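Local coordinates for cytolethal distending toxin protein B (Haemophilus ducreyi, PDB 1SR4) that forms the DNase I-like subunit of a bacterial genotoxin and probably cleaves host-cell DNA, leading to cell-cycle arrest and apoptosis, at residues D146-I151 with V187-E192; Y170-V175 with I219-H224; S196-I201 with L225-Q230. All coordinates share one frame; numbering follows the deposited sequence.

Contact 1 (D146-I151 with V187-E192); sequences DAVSLI and VALRQE
The first turn of helix 147-159 meets the last part of helix 182-189, the two backbones coming closest at Val148 and Leu189, whose CA atoms are 5.9 Å apart. Both helices belong to the layer over one face of the six-stranded sheet in this DNase I-like fold; the side-chain contacts between them are apolar, and no hydrogen bond crosses. Val148 is the wedge. With CG1 anti to the backbone N (chi1 167°), its two methyls part: CG2 rests on the methyl of Ala188, CG2 to CB 3.6 Å, while CG1 touches both Leu189 CD2, 4.2 Å away, and the aliphatic CG of Glu192. Beyond Leu189 the chain makes a type I turn to Glu192, at the N-cap position of helix 193-197, so this valine methyl touches both ends of the turn. One helical turn deeper, Ile151 crosses Leu189 at about a right angle. Leu189 has a chi1 of -93°, displaced from the usual -60°, and reaches inward to Ile219 of the sheet and Val195 of the next helix. Its CD2 thus serves both partners on helix 147-159, approaching Ile151 CG2 to 4.1 Å.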
loop_
_atom_site.group_PDB
_atom_site.type_symbol
_atom_site.label_atom_id
_atom_site.label_comp_id
_atom_site.label_asym_id
_atom_site.label_seq_id
_atom_site.Cartn_x
_atom_site.Cartn_y
_atom_site.Cartn_z
ATOM N N ASP B 146 -2.120 23.669 -13.331
ATOM C CA ASP B 146 -3.229 24.233 -12.576
ATOM C C ASP B 146 -2.932 24.340 -11.083
ATOM O O ASP B 146 -3.708 24.937 -10.333
ATOM C CB ASP B 146 -4.474 23.353 -12.778
ATOM C CG ASP B 146 -4.231 21.877 -12.396
ATOM O OD1 ASP B 146 -3.129 21.349 -12.651
ATOM O OD2 ASP B 146 -5.154 21.233 -11.860
ATOM N N ALA B 147 -1.805 23.784 -10.652
ATOM C CA ALA B 147 -1.465 23.747 -9.229
ATOM C C ALA B 147 -1.307 25.065 -8.469
ATOM O O ALA B 147 -1.763 25.190 -7.330
ATOM C CB ALA B 147 -0.218 22.890 -9.038
ATOM N N VAL B 148 -0.660 26.048 -9.077
ATOM C CA VAL B 148 -0.468 27.309 -8.378
ATOM C C VAL B 148 -1.776 28.036 -8.077
ATOM O O VAL B 148 -1.978 28.489 -6.941
ATOM C CB VAL B 148 0.499 28.242 -9.156
ATOM C CG1 VAL B 148 0.436 29.659 -8.586
ATOM C CG2 VAL B 148 1.927 27.702 -9.045
ATOM N N SER B 149 -2.665 28.161 -9.069
ATOM C CA SER B 149 -3.940 28.845 -8.815
ATOM C C SER B 149 -4.831 28.010 -7.897
ATOM O O SER B 149 -5.648 28.555 -7.151
ATOM C CB SER B 149 -4.680 29.197 -10.128
ATOM O OG SER B 149 -5.106 28.064 -10.846
ATOM N N LEU B 150 -4.668 26.693 -7.924
ATOM C CA LEU B 150 -5.457 25.830 -7.040
ATOM C C LEU B 150 -5.042 26.124 -5.588
ATOM O O LEU B 150 -5.890 26.342 -4.727
ATOM C CB LEU B 150 -5.222 24.349 -7.363
ATOM C CG LEU B 150 -6.100 23.334 -6.615
ATOM C CD1 LEU B 150 -7.564 23.619 -6.901
ATOM C CD2 LEU B 150 -5.747 21.910 -7.047
ATOM N N ILE B 151 -3.737 26.144 -5.330
ATOM C CA ILE B 151 -3.210 26.428 -3.994
ATOM C C ILE B 151 -3.623 27.850 -3.560
ATOM O O ILE B 151 -4.068 28.059 -2.428
ATOM C CB ILE B 151 -1.651 26.322 -3.971
ATOM C CG1 ILE B 151 -1.209 24.903 -4.370
ATOM C CG2 ILE B 151 -1.108 26.695 -2.580
ATOM C CD1 ILE B 151 -1.853 23.826 -3.576
ATOM N N VAL B 187 9.130 26.977 -6.758
ATOM C CA VAL B 187 9.549 28.175 -7.483
ATOM C C VAL B 187 8.356 28.929 -8.048
ATOM O O VAL B 187 8.245 30.146 -7.878
ATOM C CB VAL B 187 10.506 27.839 -8.648
ATOM C CG1 VAL B 187 10.934 29.120 -9.352
ATOM C CG2 VAL B 187 11.730 27.110 -8.125
ATOM N N ALA B 188 7.457 28.210 -8.709
ATOM C CA ALA B 188 6.280 28.841 -9.288
ATOM C C ALA B 188 5.429 29.563 -8.235
ATOM O O ALA B 188 4.944 30.670 -8.482
ATOM C CB ALA B 188 5.435 27.796 -10.037
ATOM N N LEU B 189 5.271 28.964 -7.054
ATOM C CA LEU B 189 4.450 29.587 -6.013
ATOM C C LEU B 189 4.961 30.956 -5.565
ATOM O O LEU B 189 4.211 31.754 -5.003
ATOM C CB LEU B 189 4.309 28.658 -4.795
ATOM C CG LEU B 189 3.077 27.735 -4.779
ATOM C CD1 LEU B 189 3.125 26.824 -3.570
ATOM C CD2 LEU B 189 1.801 28.557 -4.741
ATOM N N ARG B 190 6.230 31.234 -5.812
ATOM C CA ARG B 190 6.794 32.521 -5.426
ATOM C C ARG B 190 6.111 33.704 -6.115
ATOM O O ARG B 190 6.263 34.851 -5.689
ATOM C CB ARG B 190 8.294 32.527 -5.702
ATOM C CG ARG B 190 9.047 31.662 -4.737
ATOM C CD ARG B 190 10.462 31.439 -5.184
ATOM N NE ARG B 190 11.180 30.616 -4.220
ATOM C CZ ARG B 190 12.403 30.140 -4.417
ATOM N NH1 ARG B 190 13.045 30.404 -5.551
ATOM N NH2 ARG B 190 12.986 29.406 -3.477
ATOM N N GLN B 191 5.358 33.420 -7.176
ATOM C CA GLN B 191 4.628 34.453 -7.899
ATOM C C GLN B 191 3.428 34.926 -7.067
ATOM O O GLN B 191 2.755 35.897 -7.419
ATOM C CB GLN B 191 4.143 33.915 -9.240
ATOM C CG GLN B 191 5.258 33.491 -10.187
ATOM C CD GLN B 191 6.280 34.595 -10.436
ATOM O OE1 GLN B 191 7.263 34.734 -9.698
ATOM N NE2 GLN B 191 6.043 35.395 -11.475
ATOM N N GLU B 192 3.155 34.220 -5.972
ATOM C CA GLU B 192 2.061 34.571 -5.061
ATOM C C GLU B 192 2.746 34.649 -3.710
ATOM O O GLU B 192 2.660 33.722 -2.907
ATOM C CB GLU B 192 0.984 33.476 -5.007
ATOM C CG GLU B 192 0.125 33.308 -6.254
ATOM C CD GLU B 192 -0.807 34.481 -6.519
ATOM O OE1 GLU B 192 -1.271 35.137 -5.556
ATOM O OE2 GLU B 192 -1.096 34.733 -7.705
#

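Contact 2 (Y170-V175 with I219-H224); sequences YSWMVV and ILHDAH
This is a buried antiparallel pairing of neighbouring strands, 171-175 and 216-221, inside the six-stranded sheet of the DNase I-like fold. The segment axes run 174° apart in direction, and strand 171-175 is bordered across its other edge by the parallel strand 132-138. Two hydrogen-bonded pairs, Trp172 with His221 and Val174 with Ile219, flank the non-hydrogen-bonded pair Met173 with Leu220. The straightest link runs from Val174 N to Ile219 O, 2.8 Å at 177°, nearly along the C=O axis.

On the face carrying Trp172, Val174, Ile219 and His221, the indole takes the crowded position between backbone N and carbonyl carbon (chi1 49°), which swings it over the neighbouring strand. There His221 CB meets its face in a CH-pi contact, 3.5 Å from CB to the five-membered-ring centroid of Trp172. The imidazole itself lies obliquely to the indole; Trp172 NE1 hydrogen-bonds Asn159 OD1 and His221 ND1 reaches Asn198 O, which helps to set the rotation of each ring. Beside them Val174 and Ile219 run side by side under helix 147-159. On the other face Met173 CG packs against Leu220 CB.

Where the chain leaves strand 216-221, Ala223 N donates to Ser171 OG, which also shares a water with Asp222, the water's bond to the carboxylate being weak. Asp222 OD1 closes an Asx turn by taking His224 N from above the carboxylate plane. With its syn lone pair Asp222 OD1 also accepts from His224 ND1, in the imidazole plane and 2.9 Å away.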
loop_
_atom_site.group_PDB
_atom_site.type_symbol
_atom_site.label_atom_id
_atom_site.label_comp_id
_atom_site.label_asym_id
_atom_site.label_seq_id
_atom_site.Cartn_x
_atom_site.Cartn_y
_atom_site.Cartn_z
ATOM N N TYR B 170 -7.961 28.041 10.981
ATOM C CA TYR B 170 -7.876 26.699 10.407
ATOM C C TYR B 170 -6.518 26.373 9.805
ATOM O O TYR B 170 -5.898 27.210 9.143
ATOM C CB TYR B 170 -8.916 26.504 9.302
ATOM C CG TYR B 170 -10.365 26.417 9.729
ATOM C CD1 TYR B 170 -10.742 26.420 11.075
ATOM C CD2 TYR B 170 -11.367 26.320 8.771
ATOM C CE1 TYR B 170 -12.092 26.325 11.443
ATOM C CE2 TYR B 170 -12.699 26.229 9.121
ATOM C CZ TYR B 170 -13.059 26.229 10.449
ATOM O OH TYR B 170 -14.384 26.096 10.765
ATOM N N SER B 171 -6.056 25.155 10.049
ATOM C CA SER B 171 -4.827 24.681 9.447
ATOM C C SER B 171 -5.346 23.840 8.276
ATOM O O SER B 171 -6.392 23.203 8.396
ATOM C CB SER B 171 -4.051 23.791 10.421
ATOM O OG SER B 171 -3.361 24.560 11.389
ATOM N N TRP B 172 -4.649 23.851 7.146
ATOM C CA TRP B 172 -5.076 23.056 5.998
ATOM C C TRP B 172 -3.880 22.382 5.330
ATOM O O TRP B 172 -2.767 22.903 5.362
ATOM C CB TRP B 172 -5.856 23.890 4.971
ATOM C CG TRP B 172 -5.237 25.195 4.542
ATOM C CD1 TRP B 172 -5.472 26.427 5.080
ATOM C CD2 TRP B 172 -4.344 25.405 3.440
ATOM N NE1 TRP B 172 -4.792 27.391 4.376
ATOM C CE2 TRP B 172 -4.092 26.791 3.364
ATOM C CE3 TRP B 172 -3.732 24.555 2.507
ATOM C CZ2 TRP B 172 -3.259 27.353 2.392
ATOM C CZ3 TRP B 172 -2.897 25.115 1.535
ATOM C CH2 TRP B 172 -2.673 26.502 1.489
ATOM N N MET B 173 -4.138 21.220 4.735
ATOM C CA MET B 173 -3.127 20.395 4.084
ATOM C C MET B 173 -3.674 19.908 2.733
ATOM O O MET B 173 -4.739 19.303 2.681
ATOM C CB MET B 173 -2.870 19.194 4.982
ATOM C CG MET B 173 -1.503 18.631 4.941
ATOM S SD MET B 173 -1.410 17.256 6.107
ATOM C CE MET B 173 -0.093 16.407 5.404
ATOM N N VAL B 174 -2.937 20.161 1.657
ATOM C CA VAL B 174 -3.338 19.763 0.310
ATOM C C VAL B 174 -2.409 18.607 -0.070
ATOM O O VAL B 174 -1.205 18.796 -0.200
ATOM C CB VAL B 174 -3.171 20.948 -0.663
ATOM C CG1 VAL B 174 -3.598 20.541 -2.060
ATOM C CG2 VAL B 174 -3.998 22.125 -0.164
ATOM N N VAL B 175 -2.981 17.418 -0.238
ATOM C CA VAL B 175 -2.206 16.203 -0.512
ATOM C C VAL B 175 -2.636 15.456 -1.768
ATOM O O VAL B 175 -3.818 15.203 -1.975
ATOM C CB VAL B 175 -2.345 15.222 0.667
ATOM C CG1 VAL B 175 -1.386 14.050 0.504
ATOM C CG2 VAL B 175 -2.110 15.972 1.985
ATOM N N ILE B 219 1.336 20.072 0.541
ATOM C CA ILE B 219 1.654 21.462 0.797
ATOM C C ILE B 219 0.700 21.844 1.924
ATOM O O ILE B 219 -0.497 21.517 1.884
ATOM C CB ILE B 219 1.464 22.387 -0.435
ATOM C CG1 ILE B 219 1.860 23.815 -0.035
ATOM C CG2 ILE B 219 0.028 22.345 -0.937
ATOM C CD1 ILE B 219 2.175 24.737 -1.214
ATOM N N LEU B 220 1.209 22.507 2.950
ATOM C CA LEU B 220 0.315 22.841 4.053
ATOM C C LEU B 220 0.474 24.221 4.647
ATOM O O LEU B 220 1.468 24.898 4.423
ATOM C CB LEU B 220 0.472 21.808 5.165
ATOM C CG LEU B 220 1.829 21.680 5.849
ATOM C CD1 LEU B 220 1.962 22.723 6.957
ATOM C CD2 LEU B 220 1.940 20.283 6.462
ATOM N N HIS B 221 -0.545 24.634 5.388
ATOM C CA HIS B 221 -0.520 25.909 6.083
ATOM C C HIS B 221 -0.829 25.560 7.535
ATOM O O HIS B 221 -1.902 25.030 7.837
ATOM C CB HIS B 221 -1.590 26.874 5.560
ATOM C CG HIS B 221 -1.803 28.055 6.459
ATOM N ND1 HIS B 221 -0.814 28.981 6.714
ATOM C CD2 HIS B 221 -2.855 28.409 7.235
ATOM C CE1 HIS B 221 -1.244 29.850 7.612
ATOM N NE2 HIS B 221 -2.480 29.526 7.944
ATOM N N ASP B 222 0.121 25.810 8.429
ATOM C CA ASP B 222 -0.101 25.535 9.843
ATOM C C ASP B 222 -0.452 26.855 10.516
ATOM O O ASP B 222 0.407 27.716 10.670
ATOM C CB ASP B 222 1.153 24.963 10.493
ATOM C CG ASP B 222 0.942 24.636 11.962
ATOM O OD1 ASP B 222 0.007 25.186 12.583
ATOM O OD2 ASP B 222 1.720 23.834 12.504
ATOM N N ALA B 223 -1.707 27.010 10.911
ATOM C CA ALA B 223 -2.157 28.244 11.551
ATOM C C ALA B 223 -1.364 28.608 12.808
ATOM O O ALA B 223 -1.399 29.759 13.245
ATOM C CB ALA B 223 -3.639 28.141 11.891
ATOM N N HIS B 224 -0.670 27.630 13.394
ATOM C CA HIS B 224 0.123 27.869 14.602
ATOM C C HIS B 224 1.446 28.536 14.290
ATOM O O HIS B 224 2.156 28.958 15.192
ATOM C CB HIS B 224 0.450 26.564 15.332
ATOM C CG HIS B 224 -0.742 25.848 15.869
ATOM N ND1 HIS B 224 -1.515 25.007 15.098
ATOM C CD2 HIS B 224 -1.285 25.831 17.106
ATOM C CE1 HIS B 224 -2.481 24.499 15.841
ATOM N NE2 HIS B 224 -2.364 24.985 17.063
HETATM O O HOH W 1 -1.817 22.591 12.755
#

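Contact 3 (S196-I201 with L225-Q230); sequences SENTII and LPRREQ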
loop_
_atom_site.group_PDB
_atom_site.type_symbol
_atom_site.label_atom_id
_atom_site.label_comp_id
_atom_site.label_asym_id
_atom_site.label_seq_id
_atom_site.Cartn_x
_atom_site.Cartn_y
_atom_site.Cartn_z
ATOM N N SER B 196 3.000 31.715 -0.873
ATOM C CA SER B 196 4.327 31.140 -0.740
ATOM C C SER B 196 4.874 31.278 0.680
ATOM O O SER B 196 5.480 30.350 1.219
ATOM C CB SER B 196 5.260 31.836 -1.734
ATOM O OG SER B 196 6.582 31.328 -1.688
ATOM N N GLU B 197 4.650 32.428 1.296
ATOM C CA GLU B 197 5.159 32.652 2.642
ATOM C C GLU B 197 4.306 32.003 3.734
ATOM O O GLU B 197 4.756 31.819 4.860
ATOM C CB GLU B 197 5.310 34.157 2.893
ATOM C CG GLU B 197 6.241 34.831 1.876
ATOM C CD GLU B 197 6.566 36.277 2.221
ATOM O OE1 GLU B 197 5.844 36.866 3.061
ATOM O OE2 GLU B 197 7.539 36.817 1.639
ATOM N N ASN B 198 3.079 31.635 3.405
ATOM C CA ASN B 198 2.222 31.012 4.408
ATOM C C ASN B 198 2.083 29.506 4.227
ATOM O O ASN B 198 1.258 28.877 4.883
ATOM C CB ASN B 198 0.847 31.673 4.388
ATOM C CG ASN B 198 0.853 33.032 5.053
ATOM O OD1 ASN B 198 1.071 33.137 6.257
ATOM N ND2 ASN B 198 0.617 34.079 4.274
ATOM N N THR B 199 2.891 28.925 3.347
ATOM C CA THR B 199 2.816 27.480 3.110
ATOM C C THR B 199 4.175 26.818 3.082
ATOM O O THR B 199 5.202 27.479 2.944
ATOM C CB THR B 199 2.157 27.151 1.759
ATOM O OG1 THR B 199 2.916 27.770 0.710
ATOM C CG2 THR B 199 0.718 27.635 1.728
ATOM N N ILE B 200 4.173 25.497 3.200
ATOM C CA ILE B 200 5.415 24.758 3.153
ATOM C C ILE B 200 5.144 23.441 2.435
ATOM O O ILE B 200 4.174 22.749 2.739
ATOM C CB ILE B 200 5.974 24.537 4.596
ATOM C CG1 ILE B 200 7.417 24.025 4.540
ATOM C CG2 ILE B 200 5.032 23.646 5.395
ATOM C CD1 ILE B 200 7.553 22.593 4.298
ATOM N N ILE B 201 5.990 23.131 1.454
ATOM C CA ILE B 201 5.866 21.896 0.690
ATOM C C ILE B 201 6.585 20.791 1.466
ATOM O O ILE B 201 7.743 20.961 1.843
ATOM C CB ILE B 201 6.552 22.000 -0.696
ATOM C CG1 ILE B 201 5.884 23.073 -1.572
ATOM C CG2 ILE B 201 6.507 20.642 -1.399
ATOM C CD1 ILE B 201 4.519 22.737 -1.983
ATOM N N LEU B 225 1.799 28.614 13.017
ATOM C CA LEU B 225 3.074 29.211 12.665
ATOM C C LEU B 225 2.898 30.511 11.893
ATOM O O LEU B 225 1.988 30.646 11.080
ATOM C CB LEU B 225 3.916 28.204 11.871
ATOM C CG LEU B 225 4.256 26.868 12.567
ATOM C CD1 LEU B 225 5.046 25.975 11.607
ATOM C CD2 LEU B 225 5.074 27.118 13.840
ATOM N N PRO B 226 3.767 31.495 12.148
ATOM C CA PRO B 226 3.643 32.770 11.440
ATOM C C PRO B 226 4.172 32.715 10.009
ATOM O O PRO B 226 4.845 31.756 9.610
ATOM C CB PRO B 226 4.462 33.739 12.309
ATOM C CG PRO B 226 4.594 33.018 13.651
ATOM C CD PRO B 226 4.762 31.592 13.225
ATOM N N ARG B 227 3.860 33.756 9.245
ATOM C CA ARG B 227 4.322 33.863 7.873
ATOM C C ARG B 227 5.836 33.695 7.865
ATOM O O ARG B 227 6.517 34.125 8.796
ATOM C CB ARG B 227 3.956 35.233 7.286
ATOM C CG ARG B 227 4.517 35.464 5.884
ATOM C CD ARG B 227 4.031 36.768 5.267
ATOM N NE ARG B 227 2.573 36.860 5.268
ATOM C CZ ARG B 227 1.859 37.495 4.342
ATOM N NH1 ARG B 227 0.535 37.525 4.433
ATOM N NH2 ARG B 227 2.466 38.088 3.319
ATOM N N ARG B 228 6.346 33.049 6.818
ATOM C CA ARG B 228 7.771 32.820 6.638
ATOM C C ARG B 228 8.378 31.839 7.639
ATOM O O ARG B 228 9.570 31.554 7.578
ATOM C CB ARG B 228 8.516 34.164 6.693
ATOM C CG ARG B 228 8.106 35.130 5.573
ATOM C CD ARG B 228 8.250 36.593 5.974
ATOM N NE ARG B 228 9.624 36.963 6.301
ATOM C CZ ARG B 228 10.645 36.885 5.451
ATOM N NH1 ARG B 228 10.446 36.444 4.213
ATOM N NH2 ARG B 228 11.868 37.256 5.836
ATOM N N GLU B 229 7.560 31.304 8.540
ATOM C CA GLU B 229 8.063 30.372 9.550
ATOM C C GLU B 229 7.470 28.960 9.439
ATOM O O GLU B 229 7.639 28.138 10.343
ATOM C CB GLU B 229 7.770 30.933 10.942
ATOM C CG GLU B 229 8.270 32.358 11.145
ATOM C CD GLU B 229 9.684 32.412 11.687
ATOM O OE1 GLU B 229 10.422 31.426 11.494
ATOM O OE2 GLU B 229 10.058 33.443 12.298
ATOM N N GLN B 230 6.785 28.675 8.335
ATOM C CA GLN B 230 6.163 27.360 8.146
ATOM C C GLN B 230 7.178 26.200 8.131
ATOM O O GLN B 230 6.839 25.055 8.452
ATOM C CB GLN B 230 5.354 27.370 6.855
ATOM C CG GLN B 230 4.201 28.384 6.852
ATOM C CD GLN B 230 3.066 27.962 7.753
ATOM O OE1 GLN B 230 2.672 26.801 7.755
ATOM N NE2 GLN B 230 2.535 28.896 8.524
HETATM O O HOH W 2 6.931 30.064 5.419
#
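Glu197 O, where helix 193-197 gives way to the chain leading into strand 200-202, is gripped twice: by Arg228 N and by a water. Arg228 N donates to it over 2.8 Å, nearly straight at 170°, in the carbonyl plane and on a lone pair. The water donates to the same oxygen and accepts from Gln230 N, so the backbone of the type II turn Pro226-Glu229 and the residue after it are tied to one carbonyl.

Outside this hub the side chains are looser. Glu197, extended beyond CG, runs alongside Arg228 and crosses Arg227 obliquely. Its carboxylate forms long salt bridges with both, OE2 to Arg228 NH1 at 3.9 Å and OE1 to Arg227 NH2 at 3.6 Å, although the position of OE1 is less certain. The carboxylate stands 81° from the plane of the Arg227 guanidinium, far from a coplanar paired bridge. Over a face of that guanidinium lies Asn198 ND2, whose bond goes instead to Ala194 O.

Toward the interior, Gln230 bends at chi2 (-72°) so that CG and CD lie along the Asn198 carbonyl, with CD 3.5 Å from Asn198 O. Its OE1 turns to Asp222 N. Gln230 CB packs 3.7 Å from CB of Ile200, the first residue of edge strand 200-202.

One straight backbone bond and a bridging water thus set the join between the loop after strand 216-221 and the segment around Glu197, while the surface charges probably add a diffuse attraction, two arginines sharing a single carboxylate.

Overall arrangement
Contacts 2 and 3 are neighbours, their centres about 9 Å apart, and the centre of contact 1 lies about 15 and 14 Å from theirs. Ile219 joins all three: its CD1 is 3.3 Å from Leu189 CD1 of contact 1 and 3.2 Å from Ile201 CD1 of contact 3, so helix layer, inner strand and edge strand share one apolar core. Contacts 2 and 3 are also tied by probable hydrogen bonds, His221 ND1 to Asn198 O and Asp222 N to Gln230 OE1, each 2.8 Å. Contacts 1 and 3 meet where Leu189 O touches Ser196 CB. Together they join strands 171-175, 216-221 and edge strand 200-202 to helices 147-159, 182-189 and 193-197.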